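Local coordinates for protein fructose-bisphosphate aldolase (Slackia heliotrinireducens, PDB 4MOZ) that belongs to the DeoC/LacD family of aldolases and folds as a closed eight-stranded parallel TIM barrel, at residues K102-T107 against L141-Y146. Residues are numbered along the deposited sequence; the frame is centred on the assembly and turned at random.
Sequences KMNSKT and LGYTLY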
loop_
_atom_site.group_PDB
_atom_site.type_symbol
_atom_site.label_atom_id
_atom_site.label_comp_id
_atom_site.label_asym_id
_atom_site.label_seq_id
_atom_site.Cartn_x
_atom_site.Cartn_y
_atom_site.Cartn_z
ATOM N N LYS C 102 -12.106 -5.312 19.759
ATOM C CA LYS C 102 -12.446 -5.728 18.408
ATOM C C LYS C 102 -11.704 -4.841 17.409
ATOM O O LYS C 102 -12.026 -3.665 17.252
ATOM C CB LYS C 102 -13.965 -5.682 18.201
ATOM C CG LYS C 102 -14.447 -6.143 16.833
ATOM C CD LYS C 102 -13.981 -7.556 16.507
ATOM C CE LYS C 102 -14.897 -8.218 15.493
ATOM N NZ LYS C 102 -14.837 -7.538 14.169
HETATM N N MSE C 103 -10.711 -5.426 16.745
HETATM C CA MSE C 103 -9.743 -4.690 15.924
HETATM C C MSE C 103 -10.287 -4.171 14.596
HETATM O O MSE C 103 -9.831 -3.141 14.104
HETATM C CB MSE C 103 -8.515 -5.558 15.650
HETATM C CG MSE C 103 -7.760 -5.959 16.890
HETATM SE SE MSE C 103 -7.064 -4.434 17.876
HETATM C CE MSE C 103 -5.710 -3.825 16.604
ATOM N N ASN C 104 -11.225 -4.896 13.999
ATOM C CA ASN C 104 -11.835 -4.442 12.755
ATOM C C ASN C 104 -13.347 -4.276 12.863
ATOM O O ASN C 104 -13.970 -4.844 13.756
ATOM C CB ASN C 104 -11.429 -5.336 11.568
ATOM C CG ASN C 104 -11.970 -6.757 11.656
ATOM O OD1 ASN C 104 -12.364 -7.244 12.721
ATOM N ND2 ASN C 104 -11.970 -7.441 10.518
ATOM N N SER C 105 -13.918 -3.470 11.973
ATOM C CA SER C 105 -15.362 -3.271 11.888
ATOM C C SER C 105 -15.735 -2.697 10.527
ATOM O O SER C 105 -14.920 -2.046 9.882
ATOM C CB SER C 105 -15.853 -2.322 12.987
ATOM O OG SER C 105 -15.848 -2.954 14.258
ATOM N N LYS C 106 -16.975 -2.938 10.109
ATOM C CA LYS C 106 -17.542 -2.330 8.906
ATOM C C LYS C 106 -19.025 -2.078 9.151
ATOM O O LYS C 106 -19.590 -2.620 10.103
ATOM C CB LYS C 106 -17.343 -3.238 7.688
ATOM C CG LYS C 106 -18.139 -4.534 7.719
ATOM C CD LYS C 106 -18.263 -5.134 6.326
ATOM C CE LYS C 106 -19.257 -6.284 6.297
ATOM N NZ LYS C 106 -20.671 -5.813 6.321
ATOM N N THR C 107 -19.652 -1.258 8.311
ATOM C CA THR C 107 -21.108 -1.084 8.377
ATOM C C THR C 107 -21.796 -2.091 7.452
ATOM O O THR C 107 -21.139 -2.731 6.628
ATOM C CB THR C 107 -21.562 0.353 8.030
ATOM O OG1 THR C 107 -21.498 0.562 6.611
ATOM C CG2 THR C 107 -20.707 1.393 8.761
ATOM N N LEU C 141 -7.799 -9.622 21.906
ATOM C CA LEU C 141 -8.185 -8.936 20.691
ATOM C C LEU C 141 -9.160 -9.784 19.901
ATOM O O LEU C 141 -9.160 -11.020 20.011
ATOM C CB LEU C 141 -6.956 -8.644 19.823
ATOM C CG LEU C 141 -5.736 -7.936 20.424
ATOM C CD1 LEU C 141 -4.701 -7.721 19.334
ATOM C CD2 LEU C 141 -6.091 -6.610 21.083
ATOM N N GLY C 142 -9.985 -9.109 19.105
ATOM C CA GLY C 142 -10.912 -9.766 18.197
ATOM C C GLY C 142 -10.757 -9.257 16.773
ATOM O O GLY C 142 -10.385 -8.104 16.557
ATOM N N TYR C 143 -11.045 -10.122 15.803
ATOM C CA TYR C 143 -10.957 -9.774 14.388
ATOM C C TYR C 143 -11.925 -10.635 13.586
ATOM O O TYR C 143 -12.043 -11.835 13.843
ATOM C CB TYR C 143 -9.521 -9.962 13.876
ATOM C CG TYR C 143 -9.284 -9.413 12.488
ATOM C CD1 TYR C 143 -9.480 -10.216 11.361
ATOM C CD2 TYR C 143 -8.866 -8.092 12.295
ATOM C CE1 TYR C 143 -9.271 -9.724 10.085
ATOM C CE2 TYR C 143 -8.650 -7.594 11.016
ATOM C CZ TYR C 143 -8.860 -8.418 9.916
ATOM O OH TYR C 143 -8.667 -7.949 8.638
ATOM N N THR C 144 -12.612 -10.019 12.624
ATOM C CA THR C 144 -13.539 -10.729 11.735
ATOM C C THR C 144 -12.935 -10.999 10.356
ATOM O O THR C 144 -12.339 -10.108 9.751
ATOM C CB THR C 144 -14.842 -9.928 11.540
ATOM O OG1 THR C 144 -15.473 -9.745 12.807
ATOM C CG2 THR C 144 -15.806 -10.664 10.607
ATOM N N LEU C 145 -13.104 -12.222 9.858
ATOM C CA LEU C 145 -12.700 -12.571 8.491
ATOM C C LEU C 145 -13.892 -13.097 7.713
ATOM O O LEU C 145 -14.604 -13.977 8.199
ATOM C CB LEU C 145 -11.610 -13.646 8.476
ATOM C CG LEU C 145 -10.242 -13.372 9.088
ATOM C CD1 LEU C 145 -10.199 -13.850 10.534
ATOM C CD2 LEU C 145 -9.178 -14.073 8.257
ATOM N N TYR C 146 -14.105 -12.558 6.513
ATOM C CA TYR C 146 -15.095 -13.105 5.591
ATOM C C TYR C 146 -14.378 -13.945 4.545
ATOM O O TYR C 146 -13.930 -13.432 3.523
ATOM C CB TYR C 146 -15.943 -12.000 4.936
ATOM C CG TYR C 146 -16.486 -10.999 5.932
ATOM C CD1 TYR C 146 -17.590 -11.302 6.736
ATOM C CD2 TYR C 146 -15.882 -9.755 6.089
ATOM C CE1 TYR C 146 -18.074 -10.385 7.662
ATOM C CE2 TYR C 146 -16.357 -8.836 7.009
ATOM C CZ TYR C 146 -17.449 -9.152 7.792
ATOM O OH TYR C 146 -17.907 -8.228 8.705
#
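Lys102 and Gly142 form a parallel beta bridge where strand 99-102 gives way to a loop beside strand 138-145. The last rung is the bond from Met103 N to Gly142 O (2.7 Å). Beyond it, Asn104 takes over with its side chain: an amide offers both an acceptor and a donor to one residue's backbone. Thr144 N reaches Asn104 OD1 (2.8 Å) on an in-plane lone pair, and Asn104 ND2 donates a hydrogen bond to Thr144 O (2.8 Å). The same amide lies stacked on the Tyr143 ring, planes 9° apart, ND2 above the ring centre. Tyr143 suits this place: its flat face receives the amide and its hydroxyl is hydrogen-bonded to Glu158 of the outer helix 152-168.

In this TIM barrel Lys102 shares its side of the sheet with Gly142, which, lacking a side chain, leaves room for Lys102 CD. Lys102 CG stands anti to the backbone N (chi1 -178°), and the long chain carries Lys102 NZ to three acceptors, Thr144 OG1 (2.7 Å), Asn104 OD1 and Asn104 O; Trp176 adds a cation-pi contact. Met103, flexible and apolar, fits among Leu141 and helices 125-132 and 152-168, Met103 SE lying 4.0 Å from Leu141 CD2.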